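Local coordinates for protein flavodoxin (Bacillus cereus, PDB 6FSG) that binds flavin mononucleotide and probably serves as a low-potential electron donor to a number of redox enzymes, at residues V4-S9 with A43-Q48; D36-P41 with P65-D70; D50-G55 with I78-K83. All coordinates share one frame; numbering follows the deposited sequence. Where two conformers were deposited one is given.

Contact 1 of 3, residues V4-S9 with A43-Q48; sequences VMIFAS and ASILEQ. With FMN (flavin mononucleotide), chain B.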
loop_
_atom_site.group_PDB
_atom_site.type_symbol
_atom_site.label_atom_id
_atom_site.label_comp_id
_atom_site.label_asym_id
_atom_site.label_seq_id
_atom_site.Cartn_x
_atom_site.Cartn_y
_atom_site.Cartn_z
ATOM N N VAL A 4 -0.147 -9.015 4.254
ATOM C CA VAL A 4 1.153 -8.526 3.813
ATOM C C VAL A 4 1.039 -7.056 3.439
ATOM O O VAL A 4 0.041 -6.623 2.850
ATOM C CB VAL A 4 1.722 -9.369 2.646
ATOM C CG1 VAL A 4 0.864 -9.253 1.386
ATOM C CG2 VAL A 4 3.192 -8.995 2.369
ATOM N N MET A 5 2.071 -6.292 3.790
ATOM C CA MET A 5 2.214 -4.900 3.386
ATOM C C MET A 5 3.562 -4.752 2.697
ATOM O O MET A 5 4.592 -5.144 3.252
ATOM C CB MET A 5 2.160 -3.958 4.599
ATOM C CG MET A 5 2.329 -2.481 4.257
ATOM S SD MET A 5 2.434 -1.369 5.668
ATOM C CE MET A 5 0.741 -1.366 6.250
ATOM N N ILE A 6 3.565 -4.158 1.510
ATOM C CA ILE A 6 4.803 -3.848 0.807
ATOM C C ILE A 6 4.826 -2.358 0.535
ATOM O O ILE A 6 3.932 -1.830 -0.139
ATOM C CB ILE A 6 4.965 -4.659 -0.485
ATOM C CG1 ILE A 6 5.029 -6.143 -0.129
ATOM C CG2 ILE A 6 6.210 -4.202 -1.245
ATOM C CD1 ILE A 6 4.990 -7.046 -1.308
ATOM N N PHE A 7 5.847 -1.684 1.041
ATOM C CA PHE A 7 5.934 -0.231 0.933
ATOM C C PHE A 7 7.265 0.209 0.331
ATOM O O PHE A 7 8.282 -0.493 0.407
ATOM C CB PHE A 7 5.721 0.480 2.288
ATOM C CG PHE A 7 6.913 0.402 3.182
ATOM C CD1 PHE A 7 7.117 -0.705 3.995
ATOM C CD2 PHE A 7 7.866 1.408 3.172
ATOM C CE1 PHE A 7 8.253 -0.800 4.796
ATOM C CE2 PHE A 7 8.988 1.325 3.969
ATOM C CZ PHE A 7 9.186 0.222 4.783
ATOM N N ALA A 8 7.229 1.404 -0.263
ATOM C CA ALA A 8 8.412 2.101 -0.742
ATOM C C ALA A 8 8.504 3.453 -0.056
ATOM O O ALA A 8 7.504 4.173 0.035
ATOM C CB ALA A 8 8.326 2.339 -2.244
ATOM N N SER A 9 9.700 3.796 0.422
ATOM C CA SER A 9 9.930 5.092 1.050
ATOM C C SER A 9 11.386 5.495 0.858
ATOM O O SER A 9 12.299 4.746 1.227
ATOM C CB SER A 9 9.587 5.059 2.543
ATOM O OG SER A 9 9.565 6.360 3.105
ATOM N N ALA A 43 6.572 -10.577 -6.533
ATOM C CA ALA A 43 5.134 -10.337 -6.538
ATOM C C ALA A 43 4.329 -11.598 -6.243
ATOM O O ALA A 43 3.209 -11.500 -5.727
ATOM C CB ALA A 43 4.693 -9.710 -7.862
ATOM N N SER A 44 4.866 -12.784 -6.562
ATOM C CA SER A 44 4.118 -14.015 -6.328
ATOM C C SER A 44 3.725 -14.188 -4.867
ATOM O O SER A 44 2.765 -14.911 -4.576
ATOM C CB SER A 44 4.913 -15.243 -6.787
ATOM O OG SER A 44 6.159 -15.347 -6.124
ATOM N N ILE A 45 4.433 -13.546 -3.933
ATOM C CA ILE A 45 4.081 -13.739 -2.528
ATOM C C ILE A 45 2.687 -13.199 -2.224
ATOM O O ILE A 45 2.024 -13.674 -1.294
ATOM C CB ILE A 45 5.141 -13.214 -1.532
ATOM C CG1 ILE A 45 5.158 -11.688 -1.456
ATOM C CG2 ILE A 45 6.501 -13.785 -1.879
ATOM C CD1 ILE A 45 6.164 -11.165 -0.443
ATOM N N LEU A 46 2.210 -12.220 -3.002
ATOM C CA LEU A 46 0.886 -11.664 -2.746
ATOM C C LEU A 46 -0.210 -12.715 -2.841
ATOM O O LEU A 46 -1.279 -12.540 -2.243
ATOM C CB LEU A 46 0.560 -10.538 -3.720
ATOM C CG LEU A 46 1.470 -9.316 -3.678
ATOM C CD1 LEU A 46 0.923 -8.250 -4.587
ATOM C CD2 LEU A 46 1.660 -8.757 -2.271
ATOM N N GLU A 47 0.024 -13.798 -3.585
ATOM C CA GLU A 47 -0.979 -14.848 -3.701
ATOM C C GLU A 47 -1.173 -15.622 -2.407
ATOM O O GLU A 47 -2.159 -16.359 -2.275
ATOM C CB GLU A 47 -0.566 -15.817 -4.808
ATOM C CG GLU A 47 -0.645 -15.201 -6.179
ATOM C CD GLU A 47 -0.254 -16.151 -7.289
ATOM O OE1 GLU A 47 0.584 -17.050 -7.063
ATOM O OE2 GLU A 47 -0.783 -15.981 -8.402
ATOM N N GLN A 48 -0.261 -15.486 -1.456
ATOM C CA GLN A 48 -0.261 -16.329 -0.273
ATOM C C GLN A 48 -0.832 -15.646 0.953
ATOM O O GLN A 48 -0.760 -16.208 2.047
ATOM C CB GLN A 48 1.154 -16.829 -0.026
ATOM C CG GLN A 48 1.475 -17.888 -1.054
ATOM C CD GLN A 48 2.935 -18.027 -1.331
ATOM O OE1 GLN A 48 3.502 -17.278 -2.118
ATOM N NE2 GLN A 48 3.559 -18.997 -0.696
HETATM N N1 FMN B . 4.935 13.548 -5.749
HETATM C C2 FMN B . 3.735 13.497 -6.391
HETATM O O2 FMN B . 2.738 13.478 -5.675
HETATM N N3 FMN B . 3.688 13.414 -7.777
HETATM C C4 FMN B . 4.835 13.329 -8.547
HETATM O O4 FMN B . 4.715 13.241 -9.790
HETATM C C4A FMN B . 6.073 13.368 -7.861
HETATM N N5 FMN B . 7.296 13.296 -8.511
HETATM C C5A FMN B . 8.489 13.331 -7.798
HETATM C C6 FMN B . 9.724 13.309 -8.459
HETATM C C7 FMN B . 10.928 13.399 -7.753
HETATM C C7M FMN B . 12.250 13.357 -8.489
HETATM C C8 FMN B . 10.866 13.562 -6.363
HETATM C C8M FMN B . 12.109 13.689 -5.529
HETATM C C9 FMN B . 9.640 13.628 -5.709
HETATM C C9A FMN B . 8.455 13.513 -6.415
HETATM N N10 FMN B . 7.256 13.539 -5.734
HETATM C C10 FMN B . 6.090 13.490 -6.464
HETATM C "C1'" FMN B . 7.188 13.769 -4.239
HETATM C "C2'" FMN B . 7.384 12.568 -3.323
HETATM O "O2'" FMN B . 6.477 11.546 -3.647
HETATM C "C3'" FMN B . 7.148 13.067 -1.890
HETATM O "O3'" FMN B . 8.280 13.798 -1.491
HETATM C "C4'" FMN B . 6.909 11.976 -0.838
HETATM O "O4'" FMN B . 6.705 12.547 0.454
HETATM C "C5'" FMN B . 8.070 10.999 -0.741
HETATM O "O5'" FMN B . 7.638 9.954 0.111
HETATM P P FMN B . 8.772 9.204 0.913
HETATM O O1P FMN B . 8.148 7.960 1.481
HETATM O O2P FMN B . 9.215 10.097 2.026
HETATM O O3P FMN B . 9.896 8.914 -0.047
#
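Leu46 reaches from a 3-10 turn onto strand 2-7 of the parallel flavodoxin sheet, and its methyl CD2 settles between Val4 and Ile6, the residues of the strand that face this side. Leu46 CD2 lies 3.8 Å from Val4 CG1 and 3.9 Å from Ile6 CD1, so a single branch bridges two side chains that stand two residues apart on the same face of the strand. The leucine crosses Val4 at about a right angle and Ile6 more obliquely. A second, looser contact is made by the ends of two isoleucines, Ile6 CD1 and Ile45 CD1, 4.4 Å apart.

The torsions account for these approaches. Ile6 CG1 lies anti to its carbonyl carbon (chi1 -62°) and the chain then runs on extended, carrying CD1 away from the strand to both Ile45 and Leu46. The CB of Leu46 does not point straight at the strand; CD1 continues the extended chain (chi2 -174°), and it is the second branch, CD2, that turns to Val4 and Ile6. In the turn, the backbone N of Leu46 is bonded to Ala43 O at 3.0 Å, and that of Gln48 to Ile45 O, the i to i+3 bonds of the 3-10 segment.

Phe71 of helix 69-74 packs on both Ile6 and Leu46, extending the apolar layer over the sheet. Met5 and Phe7 alternate to the other side, against helix 13-26. Strand 2-7 is itself held in the sheet by backbone bonds from Val4 and Ile6 to strand 51-55 and from Met5 to strand 31-36. Beyond its end the chain enters the cofactor site, where the FMN phosphate is bound: Ser9 OG, also bonded to the backbone N of Glu15, donates to FMN O1P across 2.7 Å.

Contact 2 of 3, residues D36-P41 with P65-D70; sequences DIMDSP and PDDFLD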
loop_
_atom_site.group_PDB
_atom_site.type_symbol
_atom_site.label_atom_id
_atom_site.label_comp_id
_atom_site.label_asym_id
_atom_site.label_seq_id
_atom_site.Cartn_x
_atom_site.Cartn_y
_atom_site.Cartn_z
ATOM N N ASP A 36 9.781 -3.847 3.005
ATOM C CA ASP A 36 10.261 -2.732 2.191
ATOM C C ASP A 36 10.575 -3.227 0.779
ATOM O O ASP A 36 11.237 -4.257 0.603
ATOM C CB ASP A 36 11.535 -2.190 2.861
ATOM C CG ASP A 36 12.010 -0.860 2.304
ATOM O OD1 ASP A 36 11.866 -0.593 1.094
ATOM O OD2 ASP A 36 12.589 -0.090 3.094
ATOM N N ILE A 37 10.114 -2.481 -0.234
ATOM C CA ILE A 37 10.400 -2.834 -1.625
ATOM C C ILE A 37 11.902 -2.930 -1.895
ATOM O O ILE A 37 12.328 -3.675 -2.787
ATOM C CB ILE A 37 9.703 -1.854 -2.593
ATOM C CG1 ILE A 37 9.669 -2.428 -4.013
ATOM C CG2 ILE A 37 10.412 -0.491 -2.586
ATOM C CD1 ILE A 37 8.770 -3.633 -4.177
ATOM N N MET A 38 12.721 -2.182 -1.145
ATOM C CA MET A 38 14.166 -2.241 -1.342
ATOM C C MET A 38 14.717 -3.630 -1.049
ATOM O O MET A 38 15.785 -3.976 -1.563
ATOM C CB MET A 38 14.885 -1.162 -0.517
ATOM C CG MET A 38 14.762 0.256 -1.104
ATOM S SD MET A 38 15.487 1.580 -0.099
ATOM C CE MET A 38 15.437 2.979 -1.231
ATOM N N ASP A 39 14.005 -4.444 -0.266
ATOM C CA ASP A 39 14.428 -5.806 0.038
ATOM C C ASP A 39 13.957 -6.808 -1.025
ATOM O O ASP A 39 14.122 -8.019 -0.849
ATOM C CB ASP A 39 14.010 -6.172 1.468
ATOM C CG ASP A 39 14.634 -5.234 2.528
ATOM O OD1 ASP A 39 15.716 -4.641 2.277
ATOM O OD2 ASP A 39 14.049 -5.104 3.626
ATOM N N SER A 40 13.417 -6.317 -2.145
ATOM C CA SER A 40 13.157 -7.064 -3.372
ATOM C C SER A 40 12.218 -8.253 -3.229
ATOM O O SER A 40 12.512 -9.340 -3.738
ATOM C CB SER A 40 14.472 -7.524 -4.021
ATOM O OG SER A 40 15.238 -6.407 -4.435
ATOM N N PRO A 41 11.056 -8.076 -2.615
ATOM C CA PRO A 41 10.071 -9.163 -2.607
ATOM C C PRO A 41 9.574 -9.481 -4.013
ATOM O O PRO A 41 9.425 -8.598 -4.858
ATOM C CB PRO A 41 8.941 -8.598 -1.738
ATOM C CG PRO A 41 9.041 -7.098 -1.952
ATOM C CD PRO A 41 10.527 -6.836 -2.015
ATOM N N PRO A 65 7.777 4.516 -7.864
ATOM C CA PRO A 65 9.195 4.443 -7.496
ATOM C C PRO A 65 9.929 3.476 -8.417
ATOM O O PRO A 65 9.412 2.412 -8.759
ATOM C CB PRO A 65 9.161 3.912 -6.057
ATOM C CG PRO A 65 7.804 4.288 -5.541
ATOM C CD PRO A 65 6.893 4.160 -6.736
ATOM N N ASP A 66 11.167 3.827 -8.777
ATOM C CA ASP A 66 11.997 2.930 -9.576
ATOM C C ASP A 66 12.018 1.519 -8.999
ATOM O O ASP A 66 11.966 0.536 -9.745
ATOM C CB ASP A 66 13.431 3.464 -9.663
ATOM C CG ASP A 66 13.567 4.673 -10.574
ATOM O OD1 ASP A 66 12.635 4.981 -11.343
ATOM O OD2 ASP A 66 14.628 5.321 -10.515
ATOM N N ASP A 67 12.099 1.395 -7.671
ATOM C CA ASP A 67 12.254 0.081 -7.060
ATOM C C ASP A 67 10.992 -0.771 -7.138
ATOM O O ASP A 67 11.084 -1.979 -6.891
ATOM C CB ASP A 67 12.701 0.203 -5.601
ATOM C CG ASP A 67 14.080 0.817 -5.457
ATOM O OD1 ASP A 67 14.919 0.640 -6.367
ATOM O OD2 ASP A 67 14.324 1.476 -4.424
ATOM N N PHE A 68 9.835 -0.187 -7.486
ATOM C CA PHE A 68 8.587 -0.929 -7.663
ATOM C C PHE A 68 8.405 -1.471 -9.085
ATOM O O PHE A 68 7.482 -2.264 -9.312
ATOM C CB PHE A 68 7.368 -0.044 -7.297
ATOM C CG PHE A 68 6.595 -0.504 -6.077
ATOM C CD1 PHE A 68 5.949 -1.724 -6.077
ATOM C CD2 PHE A 68 6.498 0.305 -4.947
ATOM C CE1 PHE A 68 5.239 -2.146 -4.958
ATOM C CE2 PHE A 68 5.790 -0.108 -3.838
ATOM C CZ PHE A 68 5.151 -1.325 -3.842
ATOM N N LEU A 69 9.256 -1.086 -10.048
ATOM C CA LEU A 69 8.956 -1.364 -11.456
ATOM C C LEU A 69 8.977 -2.864 -11.773
ATOM O O LEU A 69 8.086 -3.369 -12.472
ATOM C CB LEU A 69 9.910 -0.576 -12.365
ATOM C CG LEU A 69 9.750 0.949 -12.322
ATOM C CD1 LEU A 69 10.847 1.642 -13.114
ATOM C CD2 LEU A 69 8.373 1.360 -12.834
ATOM N N ASP A 70 9.983 -3.598 -11.286
ATOM C CA ASP A 70 10.026 -5.031 -11.570
ATOM C C ASP A 70 8.849 -5.750 -10.923
ATOM O O ASP A 70 8.220 -6.611 -11.545
ATOM C CB ASP A 70 11.342 -5.652 -11.105
ATOM C CG ASP A 70 12.529 -5.224 -11.949
ATOM O OD1 ASP A 70 12.334 -4.703 -13.073
ATOM O OD2 ASP A 70 13.670 -5.439 -11.487
#
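The loop that leaves edge strand 31-36 meets the lead-in to helix 69-74 here, with Ile37 set against Asp67 and Phe68. Ile37 CD1 lies over one face of the Phe68 ring, 4.0 Å from its centroid and only 18° off the ring normal, a CH-pi contact displaced toward the CD1-CE1 rim. The methyl gets there because CG1 stands anti to the backbone N of Ile37 (chi1 -164°), while the other branch, CG2, is left to pack on Asp67 CB at 3.8 Å. Between these two contacts Ile37 CG1 comes close to the backbone, 3.2 Å from Asp67 O.

In the flavodoxin fold this packing lies beside the end of strand 2-7: Ile6 and Ala8 touch both Ile37 and Phe68, and the backbone of Ile37 is bonded to that of Phe7. The loop is shaped by an Asx turn, in which Asp36 OD1 accepts the backbone N of Met38 at 2.9 Å from above the carboxylate plane. This turn overlaps a short 3-10 segment, 37-39, where Asp39 N bonds to Asp36 O.

Nearer the solvent, the extended Met38 side chain, in one of its two conformers, slants across Asp67, with CG 3.6 Å and CE 3.7 Å from Asp67 OD2. On the cofactor side, the Met38 side chain is about 4 Å from that of Met10, an FMN-binding residue.

Contact 3 of 3, residues D50-G55 with I78-K83; sequences DGIILG and IDLTGK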
loop_
_atom_site.group_PDB
_atom_site.type_symbol
_atom_site.label_atom_id
_atom_site.label_comp_id
_atom_site.label_asym_id
_atom_site.label_seq_id
_atom_site.Cartn_x
_atom_site.Cartn_y
_atom_site.Cartn_z
ATOM N N ASP A 50 -4.161 -13.187 2.784
ATOM C CA ASP A 50 -5.590 -12.917 2.728
ATOM C C ASP A 50 -5.886 -11.460 2.408
ATOM O O ASP A 50 -6.945 -11.143 1.858
ATOM C CB ASP A 50 -6.206 -13.238 4.094
ATOM C CG ASP A 50 -6.006 -14.695 4.511
ATOM O OD1 ASP A 50 -6.031 -15.572 3.627
ATOM O OD2 ASP A 50 -5.837 -14.975 5.723
ATOM N N GLY A 51 -4.987 -10.574 2.790
ATOM C CA GLY A 51 -5.152 -9.159 2.542
ATOM C C GLY A 51 -3.805 -8.568 2.198
ATOM O O GLY A 51 -2.764 -9.020 2.680
ATOM N N ILE A 52 -3.842 -7.544 1.349
ATOM C CA ILE A 52 -2.656 -6.943 0.757
ATOM C C ILE A 52 -2.760 -5.433 0.885
ATOM O O ILE A 52 -3.754 -4.843 0.455
ATOM C CB ILE A 52 -2.552 -7.304 -0.739
ATOM C CG1 ILE A 52 -2.411 -8.818 -0.937
ATOM C CG2 ILE A 52 -1.417 -6.532 -1.364
ATOM C CD1 ILE A 52 -2.741 -9.261 -2.352
ATOM N N ILE A 53 -1.725 -4.798 1.421
ATOM C CA ILE A 53 -1.668 -3.342 1.472
ATOM C C ILE A 53 -0.370 -2.895 0.814
ATOM O O ILE A 53 0.709 -3.361 1.187
ATOM C CB ILE A 53 -1.759 -2.810 2.918
ATOM C CG1 ILE A 53 -3.010 -3.326 3.631
ATOM C CG2 ILE A 53 -1.739 -1.290 2.914
ATOM C CD1 ILE A 53 -3.088 -2.947 5.110
ATOM N N LEU A 54 -0.471 -2.000 -0.163
ATOM C CA LEU A 54 0.706 -1.444 -0.820
ATOM C C LEU A 54 0.843 0.033 -0.474
ATOM O O LEU A 54 -0.152 0.753 -0.387
ATOM C CB LEU A 54 0.637 -1.611 -2.344
ATOM C CG LEU A 54 0.376 -3.038 -2.841
ATOM C CD1 LEU A 54 0.317 -3.081 -4.372
ATOM C CD2 LEU A 54 1.415 -4.033 -2.326
ATOM N N GLY A 55 2.081 0.474 -0.267
ATOM C CA GLY A 55 2.351 1.870 0.005
ATOM C C GLY A 55 3.432 2.398 -0.916
ATOM O O GLY A 55 4.474 1.752 -1.077
ATOM N N ILE A 78 0.120 -12.806 -11.577
ATOM C CA ILE A 78 -0.424 -13.311 -10.317
ATOM C C ILE A 78 -1.947 -13.225 -10.297
ATOM O O ILE A 78 -2.554 -12.372 -10.953
ATOM C CB ILE A 78 0.208 -12.596 -9.088
ATOM C CG1 ILE A 78 -0.256 -11.142 -9.003
ATOM C CG2 ILE A 78 1.733 -12.707 -9.144
ATOM C CD1 ILE A 78 0.340 -10.357 -7.882
ATOM N N ASP A 79 -2.557 -14.096 -9.484
ATOM C CA ASP A 79 -4.009 -14.211 -9.337
ATOM C C ASP A 79 -4.377 -13.776 -7.923
ATOM O O ASP A 79 -4.023 -14.446 -6.947
ATOM C CB ASP A 79 -4.429 -15.655 -9.618
ATOM C CG ASP A 79 -5.926 -15.880 -9.519
ATOM O OD1 ASP A 79 -6.667 -14.981 -9.068
ATOM O OD2 ASP A 79 -6.351 -16.990 -9.900
ATOM N N LEU A 80 -5.066 -12.636 -7.811
ATOM C CA LEU A 80 -5.459 -12.089 -6.519
ATOM C C LEU A 80 -6.962 -12.155 -6.281
ATOM O O LEU A 80 -7.469 -11.457 -5.397
ATOM C CB LEU A 80 -4.969 -10.645 -6.367
ATOM C CG LEU A 80 -3.470 -10.433 -6.574
ATOM C CD1 LEU A 80 -3.108 -8.975 -6.390
ATOM C CD2 LEU A 80 -2.667 -11.310 -5.615
ATOM N N THR A 81 -7.694 -12.976 -7.047
ATOM C CA THR A 81 -9.141 -13.044 -6.868
ATOM C C THR A 81 -9.462 -13.495 -5.447
ATOM O O THR A 81 -8.868 -14.444 -4.928
ATOM C CB THR A 81 -9.819 -13.986 -7.874
ATOM O OG1 THR A 81 -9.260 -15.307 -7.797
ATOM C CG2 THR A 81 -9.717 -13.421 -9.292
ATOM N N GLY A 82 -10.402 -12.803 -4.822
ATOM C CA GLY A 82 -10.798 -13.065 -3.462
ATOM C C GLY A 82 -10.086 -12.247 -2.399
ATOM O O GLY A 82 -10.625 -12.091 -1.299
ATOM N N LYS A 83 -8.893 -11.731 -2.689
ATOM C CA LYS A 83 -8.121 -11.026 -1.677
ATOM C C LYS A 83 -8.711 -9.638 -1.440
ATOM O O LYS A 83 -9.357 -9.060 -2.322
ATOM C CB LYS A 83 -6.660 -10.875 -2.113
ATOM C CG LYS A 83 -6.017 -12.122 -2.698
ATOM C CD LYS A 83 -5.873 -13.221 -1.682
ATOM C CE LYS A 83 -4.828 -14.225 -2.144
ATOM N NZ LYS A 83 -4.808 -15.398 -1.245
#
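Apolar packing between Ile52 and Leu80 joins strand 51-55 to the loop before strand 84-91. Ile52 CD1 meets the forked end of the leucine, 3.9 Å from Leu80 CD2 and 4.1 Å from Leu80 CD1, and the two side chains cross at about a right angle. Past CG1 the Ile52 chain runs nearly straight (chi2 162°), and its last methyl is what reaches the leucine. Leu46 touches both side chains, and Leu109 of helix 100-111 covers Leu80 further along.

Van der Waals contact continues at Lys83, whose CB is 4.2 Å from Ile52 CD1 and whose CA is 3.7 Å from Asp50 O. A bend about the CB-CG bond (chi2 -66°) turns the lysine chain, whose ammonium NZ is hydrogen-bonded to Glu47 O. Asp50 OD2 is bonded instead to the backbone N of Lys2.

Hydrogen bonds within the loop give it its shape. Asp79 OD1 takes two of them, from Thr81 OG1 and, in an Asx turn, from Thr81 N at 3.0 Å. A type II beta turn follows from Leu80 to Lys83, closed by Lys83 N to Leu80 O at 3.1 Å, with Gly82 at a positive phi of 93°. The loop thereby delivers the chain into strand 84-91 alongside strand 51-55, completing a beta-alpha-beta crossover of the parallel flavodoxin sheet.

In the fold
All three contacts lie around one face of the parallel sheet, where helix 69-74 packs. Contacts 1 and 3 have centres 8 Å apart and use the neighbouring strands 2-7 and 51-55; a probable hydrogen bond from Asp79 N to Glu47 OE2 also ties their loops together. Contact 2, centred 10 Å from contact 1 and 17 Å from contact 3, sits toward the FMN end. Its segments alternate along the chain with those of both other contacts, whereas contact 1 closes before contact 3 opens. Contacts 1 and 3 thus pack loops onto strands away from the cofactor, while contact 2 lies beside the end of strand 2-7 that leads to the FMN phosphate.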